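Local coordinates for protein aspartate-semialdehyde dehydrogenase (Cryptococcus neoformans var. neoformans JEC21, PDB 5CEF) that catalyses the NADPH-dependent reductive dephosphorylation of 4-phospho-L-aspartate to L-aspartate-semialdehyde, the second step in making methionine and threonine from aspartate, at residues A156-A168 against E212-L224. Sequence-based numbering, arbitrary orientation.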
ATOM      1  N   ALA A 156     -22.794  11.873  15.773  1.00 31.66           N
ATOM      2  CA  ALA A 156     -21.393  11.598  16.114  1.00 30.45           C
ATOM      3  C   ALA A 156     -20.608  11.049  14.893  1.00 31.35           C
ATOM      4  O   ALA A 156     -21.196  10.538  13.932  1.00 34.61           O
ATOM      5  CB  ALA A 156     -21.300  10.609  17.247  1.00 30.72           C
ATOM      6  N   ASN A 157     -19.290  11.154  14.930  1.00 27.34           N
ATOM      7  CA  ASN A 157     -18.465  10.662  13.813  1.00 27.55           C
ATOM      8  C   ASN A 157     -18.345   9.127  13.753  1.00 27.71           C
ATOM      9  O   ASN A 157     -18.858   8.412  14.647  1.00 27.36           O
ATOM     10  CB  ASN A 157     -17.078  11.304  13.870  1.00 28.67           C
ATOM     11  CG  ASN A 157     -16.211  10.796  15.045  1.00 30.94           C
ATOM     12  OD1 ASN A 157     -16.518   9.806  15.731  1.00 27.67           O
ATOM     13  ND2 ASN A 157     -15.120  11.510  15.289  1.00 33.49           N
ATOM     14  N   CYS A 158     -17.630   8.616  12.748  1.00 26.80           N
ATOM     15  CA  CYS A 158     -17.583   7.178  12.500  1.00 26.93           C
ATOM     16  C   CYS A 158     -16.762   6.397  13.528  1.00 27.02           C
ATOM     17  O   CYS A 158     -17.166   5.320  13.967  1.00 29.94           O
ATOM     18  CB  CYS A 158     -17.119   6.857  11.049  1.00 28.73           C
ATOM     19  SG  CYS A 158     -17.914   7.830   9.767  1.00 31.93           S
ATOM     20  N   SER A 159     -15.631   6.916  13.967  1.00 26.89           N
ATOM     21  CA  SER A 159     -14.787   6.130  14.874  1.00 27.69           C
ATOM     22  C   SER A 159     -15.436   6.026  16.271  1.00 28.68           C
ATOM     23  O   SER A 159     -15.407   4.966  16.913  1.00 27.17           O
ATOM     24  CB  SER A 159     -13.379   6.720  14.994  1.00 28.80           C
ATOM     25  OG  SER A 159     -13.421   8.003  15.605  1.00 28.32           O
ATOM     26  N   THR A 160     -16.019   7.124  16.726  1.00 29.14           N
ATOM     27  CA  THR A 160     -16.829   7.108  17.945  1.00 30.60           C
ATOM     28  C   THR A 160     -17.962   6.091  17.816  1.00 30.01           C
ATOM     29  O   THR A 160     -18.206   5.296  18.718  1.00 29.54           O
ATOM     30  CB  THR A 160     -17.449   8.497  18.267  1.00 31.08           C
ATOM     31  OG1 THR A 160     -16.422   9.456  18.538  1.00 27.47           O
ATOM     32  CG2 THR A 160     -18.332   8.418  19.503  1.00 31.23           C
ATOM     33  N   THR A 161     -18.650   6.119  16.687  1.00 27.69           N
ATOM     34  CA  THR A 161     -19.761   5.225  16.479  1.00 26.92           C
ATOM     35  C   THR A 161     -19.294   3.783  16.499  1.00 26.93           C
ATOM     36  O   THR A 161     -19.916   2.929  17.128  1.00 26.93           O
ATOM     37  CB  THR A 161     -20.455   5.503  15.128  1.00 27.29           C
ATOM     38  OG1 THR A 161     -21.000   6.831  15.129  1.00 25.18           O
ATOM     39  CG2 THR A 161     -21.520   4.468  14.864  1.00 26.16           C
ATOM     40  N   GLY A 162     -18.185   3.484  15.827  1.00 27.47           N
ATOM     41  CA  GLY A 162     -17.684   2.086  15.795  1.00 27.85           C
ATOM     42  C   GLY A 162     -17.332   1.507  17.164  1.00 28.17           C
ATOM     43  O   GLY A 162     -17.375   0.285  17.363  1.00 31.07           O
ATOM     44  N   ILE A 163     -17.012   2.387  18.110  1.00 26.92           N
ATOM     45  CA  ILE A 163     -16.744   1.978  19.470  1.00 28.83           C
ATOM     46  C   ILE A 163     -18.000   1.917  20.351  1.00 28.41           C
ATOM     47  O   ILE A 163     -18.249   0.906  21.018  1.00 32.72           O
ATOM     48  CB  ILE A 163     -15.722   2.920  20.101  1.00 29.70           C
ATOM     49  CG1 ILE A 163     -14.392   2.696  19.426  1.00 32.82           C
ATOM     50  CG2 ILE A 163     -15.560   2.653  21.584  1.00 30.17           C
ATOM     51  CD1 ILE A 163     -13.518   3.914  19.514  1.00 34.48           C
ATOM     52  N   VAL A 164     -18.813   2.956  20.333  1.00 27.16           N
ATOM     53  CA  VAL A 164     -19.925   3.050  21.250  1.00 27.01           C
ATOM     54  C   VAL A 164     -21.054   2.076  20.998  1.00 28.53           C
ATOM     55  O   VAL A 164     -21.787   1.715  21.928  1.00 28.68           O
ATOM     56  CB  VAL A 164     -20.464   4.468  21.184  1.00 29.68           C
ATOM     57  CG1 VAL A 164     -21.743   4.522  21.935  1.00 37.65           C
ATOM     58  CG2 VAL A 164     -19.442   5.398  21.818  1.00 32.69           C
ATOM     59  N   VAL A 165     -21.211   1.642  19.750  1.00 28.80           N
ATOM     60  CA  VAL A 165     -22.237   0.674  19.466  1.00 28.06           C
ATOM     61  C   VAL A 165     -21.958  -0.605  20.249  1.00 26.57           C
ATOM     62  O   VAL A 165     -22.831  -1.057  20.976  1.00 27.89           O
ATOM     63  CB  VAL A 165     -22.435   0.428  17.965  1.00 27.04           C
ATOM     64  CG1 VAL A 165     -23.282  -0.794  17.751  1.00 27.00           C
ATOM     65  CG2 VAL A 165     -23.063   1.643  17.323  1.00 26.45           C
ATOM     66  N   PRO A 166     -20.752  -1.169  20.137  1.00 24.42           N
ATOM     67  CA  PRO A 166     -20.497  -2.352  20.959  1.00 25.17           C
ATOM     68  C   PRO A 166     -20.617  -2.080  22.441  1.00 24.33           C
ATOM     69  O   PRO A 166     -21.137  -2.922  23.181  1.00 21.73           O
ATOM     70  CB  PRO A 166     -19.065  -2.730  20.594  1.00 24.85           C
ATOM     71  CG  PRO A 166     -18.959  -2.328  19.169  1.00 24.45           C
ATOM     72  CD  PRO A 166     -19.759  -1.051  19.065  1.00 25.07           C
ATOM     73  N   LEU A 167     -20.168  -0.905  22.878  1.00 25.62           N
ATOM     74  CA  LEU A 167     -20.283  -0.564  24.303  1.00 25.54           C
ATOM     75  C   LEU A 167     -21.731  -0.554  24.783  1.00 27.41           C
ATOM     76  O   LEU A 167     -22.040  -1.031  25.863  1.00 27.63           O
ATOM     77  CB  LEU A 167     -19.610   0.761  24.616  1.00 25.02           C
ATOM     78  CG  LEU A 167     -18.077   0.800  24.382  1.00 25.26           C
ATOM     79  CD1 LEU A 167     -17.555   2.147  24.861  1.00 26.03           C
ATOM     80  CD2 LEU A 167     -17.280  -0.339  24.999  1.00 23.43           C
ATOM     81  N   ALA A 168     -22.612  -0.046  23.949  1.00 28.78           N
ATOM     82  CA  ALA A 168     -23.996   0.048  24.296  1.00 30.00           C
ATOM     83  C   ALA A 168     -24.589  -1.340  24.456  1.00 33.46           C
ATOM     84  O   ALA A 168     -25.434  -1.562  25.333  1.00 42.05           O
ATOM     85  CB  ALA A 168     -24.747   0.828  23.233  1.00 29.50           C
ATOM     86  N   GLU A 212      -9.419  13.611  17.774  1.00 39.01           N
ATOM     87  CA  GLU A 212     -10.184  12.388  17.676  1.00 32.64           C
ATOM     88  C   GLU A 212     -10.257  11.641  19.031  1.00 32.23           C
ATOM     89  O   GLU A 212     -11.309  11.166  19.419  1.00 27.02           O
ATOM     90  CB  GLU A 212      -9.584  11.501  16.594  1.00 32.97           C
ATOM     91  CG  GLU A 212     -10.491  10.397  16.110  1.00 33.08           C
ATOM     92  CD  GLU A 212     -11.382  10.808  14.929  1.00 34.20           C
ATOM     93  OE1 GLU A 212     -11.553  12.014  14.707  1.00 38.38           O
ATOM     94  OE2 GLU A 212     -11.967   9.925  14.266  1.00 29.51           O
ATOM     95  N   GLU A 213      -9.142  11.576  19.752  1.00 31.13           N
ATOM     96  CA  GLU A 213      -9.119  10.959  21.051  1.00 31.66           C
ATOM     97  C   GLU A 213     -10.046  11.711  21.995  1.00 35.07           C
ATOM     98  O   GLU A 213     -10.812  11.114  22.758  1.00 39.96           O
ATOM     99  CB  GLU A 213      -7.699  10.936  21.594  1.00 30.88           C
ATOM    100  CG  GLU A 213      -6.861   9.973  20.801  1.00 33.56           C
ATOM    101  CD  GLU A 213      -5.364  10.186  20.939  1.00 33.31           C
ATOM    102  OE1 GLU A 213      -4.905  10.819  21.909  1.00 28.41           O
ATOM    103  OE2 GLU A 213      -4.645   9.627  20.070  1.00 34.17           O
ATOM    104  N   ASP A 214      -9.930  13.023  21.973  1.00 39.10           N
ATOM    105  CA  ASP A 214     -10.650  13.832  22.892  1.00 42.32           C
ATOM    106  C   ASP A 214     -12.154  13.662  22.679  1.00 38.96           C
ATOM    107  O   ASP A 214     -12.923  13.572  23.643  1.00 36.53           O
ATOM    108  CB  ASP A 214     -10.208  15.276  22.736  1.00 48.08           C
ATOM    109  CG  ASP A 214     -10.917  16.166  23.696  1.00 62.18           C
ATOM    110  OD1 ASP A 214     -10.876  15.883  24.917  1.00 63.32           O
ATOM    111  OD2 ASP A 214     -11.585  17.103  23.236  1.00 68.92           O
ATOM    112  N   LYS A 215     -12.561  13.565  21.424  1.00 35.79           N
ATOM    113  CA  LYS A 215     -13.952  13.290  21.116  1.00 35.27           C
ATOM    114  C   LYS A 215     -14.411  11.953  21.682  1.00 34.21           C
ATOM    115  O   LYS A 215     -15.372  11.914  22.405  1.00 37.87           O
ATOM    116  CB  LYS A 215     -14.174  13.242  19.617  1.00 36.89           C
ATOM    117  CG  LYS A 215     -14.172  14.592  18.925  1.00 39.09           C
ATOM    118  CD  LYS A 215     -14.538  14.422  17.458  1.00 39.93           C
ATOM    119  CE  LYS A 215     -14.526  15.736  16.699  1.00 40.64           C
ATOM    120  NZ  LYS A 215     -13.168  16.126  16.256  1.00 42.31           N
ATOM    121  N   ILE A 216     -13.696  10.871  21.395  1.00 28.62           N
ATOM    122  CA  ILE A 216     -14.050   9.585  21.935  1.00 29.79           C
ATOM    123  C   ILE A 216     -14.145   9.606  23.452  1.00 29.06           C
ATOM    124  O   ILE A 216     -15.060   9.037  24.012  1.00 30.41           O
ATOM    125  CB  ILE A 216     -13.081   8.445  21.478  1.00 34.24           C
ATOM    126  CG1 ILE A 216     -13.257   8.154  19.981  1.00 34.77           C
ATOM    127  CG2 ILE A 216     -13.366   7.136  22.201  1.00 32.94           C
ATOM    128  CD1 ILE A 216     -12.119   7.364  19.346  1.00 38.26           C
ATOM    129  N   GLU A 217     -13.206  10.261  24.101  1.00 28.89           N
ATOM    130  CA  GLU A 217     -13.107  10.259  25.577  1.00 29.73           C
ATOM    131  C   GLU A 217     -14.222  11.019  26.251  1.00 30.39           C
ATOM    132  O   GLU A 217     -14.762  10.581  27.253  1.00 33.98           O
ATOM    133  CB  GLU A 217     -11.736  10.798  26.029  1.00 29.21           C
ATOM    134  CG  GLU A 217     -10.611   9.803  25.734  1.00 31.78           C
ATOM    135  CD  GLU A 217      -9.204  10.305  26.009  1.00 30.81           C
ATOM    136  OE1 GLU A 217      -9.070  11.448  26.469  1.00 38.01           O
ATOM    137  OE2 GLU A 217      -8.257   9.539  25.800  1.00 25.89           O
ATOM    138  N   TRP A 218     -14.639  12.114  25.659  1.00 31.99           N
ATOM    139  CA  TRP A 218     -15.696  12.902  26.245  1.00 31.70           C
ATOM    140  C   TRP A 218     -17.046  12.373  25.802  1.00 34.41           C
ATOM    141  O   TRP A 218     -17.974  12.199  26.614  1.00 40.69           O
ATOM    142  CB  TRP A 218     -15.541  14.366  25.816  1.00 33.66           C
ATOM    143  CG  TRP A 218     -16.363  15.238  26.661  1.00 37.70           C
ATOM    144  CD1 TRP A 218     -16.012  15.787  27.853  1.00 35.32           C
ATOM    145  CD2 TRP A 218     -17.728  15.610  26.425  1.00 38.87           C
ATOM    146  NE1 TRP A 218     -17.057  16.528  28.346  1.00 37.08           N
ATOM    147  CE2 TRP A 218     -18.131  16.420  27.501  1.00 38.26           C
ATOM    148  CE3 TRP A 218     -18.632  15.360  25.396  1.00 38.02           C
ATOM    149  CZ2 TRP A 218     -19.394  16.994  27.568  1.00 36.81           C
ATOM    150  CZ3 TRP A 218     -19.883  15.907  25.475  1.00 37.62           C
ATOM    151  CH2 TRP A 218     -20.256  16.725  26.548  1.00 37.17           C
ATOM    152  N   GLU A 219     -17.188  12.141  24.497  1.00 34.44           N
ATOM    153  CA  GLU A 219     -18.521  11.899  23.905  1.00 32.37           C
ATOM    154  C   GLU A 219     -19.116  10.562  24.359  1.00 30.55           C
ATOM    155  O   GLU A 219     -20.346  10.406  24.435  1.00 28.72           O
ATOM    156  CB  GLU A 219     -18.457  11.975  22.384  1.00 30.80           C
ATOM    157  CG  GLU A 219     -18.087  13.355  21.902  1.00 31.19           C
ATOM    158  CD  GLU A 219     -18.053  13.504  20.384  1.00 32.64           C
ATOM    159  OE1 GLU A 219     -18.400  12.536  19.658  1.00 31.77           O
ATOM    160  OE2 GLU A 219     -17.619  14.596  19.917  1.00 35.16           O
ATOM    161  N   THR A 220     -18.250   9.600  24.652  1.00 26.15           N
ATOM    162  CA  THR A 220     -18.744   8.280  25.032  1.00 24.88           C
ATOM    163  C   THR A 220     -19.704   8.384  26.219  1.00 24.80           C
ATOM    164  O   THR A 220     -20.720   7.674  26.241  1.00 24.47           O
ATOM    165  CB  THR A 220     -17.574   7.352  25.328  1.00 24.65           C
ATOM    166  OG1 THR A 220     -16.874   7.102  24.107  1.00 21.73           O
ATOM    167  CG2 THR A 220     -18.024   6.048  25.927  1.00 25.06           C
ATOM    168  N   ASN A 221     -19.388   9.259  27.200  1.00 24.94           N
ATOM    169  CA  ASN A 221     -20.215   9.382  28.420  1.00 24.59           C
ATOM    170  C   ASN A 221     -21.513  10.114  28.184  1.00 25.45           C
ATOM    171  O   ASN A 221     -22.581   9.710  28.669  1.00 27.12           O
ATOM    172  CB  ASN A 221     -19.427  10.014  29.554  1.00 25.11           C
ATOM    173  CG  ASN A 221     -18.622   8.978  30.361  1.00 25.50           C
ATOM    174  OD1 ASN A 221     -19.157   7.961  30.821  1.00 28.98           O
ATOM    175  ND2 ASN A 221     -17.385   9.249  30.565  1.00 23.50           N
ATOM    176  N   LYS A 222     -21.471  11.111  27.327  1.00 26.79           N
ATOM    177  CA  LYS A 222     -22.716  11.700  26.861  1.00 27.40           C
ATOM    178  C   LYS A 222     -23.630  10.707  26.137  1.00 27.32           C
ATOM    179  O   LYS A 222     -24.809  10.580  26.458  1.00 28.52           O
ATOM    180  CB  LYS A 222     -22.443  12.890  25.945  1.00 27.77           C
ATOM    181  CG  LYS A 222     -23.730  13.638  25.634  1.00 28.93           C
ATOM    182  CD  LYS A 222     -23.463  15.044  25.175  1.00 30.66           C
ATOM    183  CE  LYS A 222     -24.761  15.725  24.768  1.00 32.42           C
ATOM    184  NZ  LYS A 222     -24.564  17.115  24.242  1.00 33.72           N
ATOM    185  N   ILE A 223     -23.071   9.986  25.172  1.00 27.38           N
ATOM    186  CA  ILE A 223     -23.856   9.068  24.334  1.00 27.65           C
ATOM    187  C   ILE A 223     -24.394   7.852  25.087  1.00 26.69           C
ATOM    188  O   ILE A 223     -25.513   7.399  24.813  1.00 29.08           O
ATOM    189  CB  ILE A 223     -23.023   8.573  23.110  1.00 26.99           C
ATOM    190  CG1 ILE A 223     -22.718   9.750  22.207  1.00 27.25           C
ATOM    191  CG2 ILE A 223     -23.723   7.478  22.317  1.00 26.94           C
ATOM    192  CD1 ILE A 223     -21.560   9.514  21.262  1.00 26.43           C
ATOM    193  N   LEU A 224     -23.595   7.272  25.967  1.00 24.86           N
ATOM    194  CA  LEU A 224     -24.050   6.086  26.705  1.00 25.40           C
ATOM    195  C   LEU A 224     -24.784   6.462  27.973  1.00 26.56           C
ATOM    196  O   LEU A 224     -25.444   5.646  28.549  1.00 27.44           O
ATOM    197  CB  LEU A 224     -22.886   5.210  27.055  1.00 25.11           C
ATOM    198  CG  LEU A 224     -22.233   4.570  25.844  1.00 26.78           C
ATOM    199  CD1 LEU A 224     -20.982   3.814  26.257  1.00 29.16           C
ATOM    200  CD2 LEU A 224     -23.197   3.636  25.116  1.00 27.31           C
TER
HETATM  201  O   HOH W   1     -13.907  10.268  17.495  1.00 31.12           O
HETATM  202  O   HOH W   2     -14.094   9.157  12.959  1.00 27.67           O
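Ser-159 OG donates a hydrogen bond of 2.8 Å to Glu-212 OE2. It meets the carboxylate from above its plane, not in it. From CB, Glu-212 turns CG anti to the backbone N (chi1 -163°) and then bends at chi2, which brings CG and CD beside Ser-159 OG. At the tip OE1 lies 3.6 Å from Asn-157 ND2, while three donors grip OE2: the serine hydroxyl, a water also bound by Ser-159 N, and Gln-186 NE2. A second water links Asn-157 ND2 and Ser-159 OG.

Asn-157 is the N-cap of helix 158-174, which starts with Cys-158, the predicted acyl-thioester nucleophile. Asn-157 OD1 accepts from Thr-160 N (2.9 Å) and from Thr-160 OG1, on opposite faces of the amide plane. The axes of segments 158-168 and 212-224 run in the same general direction, inclined by 42°, and come within 9.7 Å. Both helices pack on the mixed sheet of the dimerisation domain, helix 158-174 against strand 177-186 and helix 212-224 against strand 243-250.

Further along, the contact turns apolar. Ile-163 CD1 meets Ile-216 CD1 at 3.7 Å, the side chains roughly perpendicular. Val-164 CG1 touches both Ile-223 CG2 and Leu-224 CD2, 3.6 Å from each. Leu-224 forks at the far end: CD1 touches Leu-167 CB, and CD2 also reaches Ala-168 CB (3.7 Å).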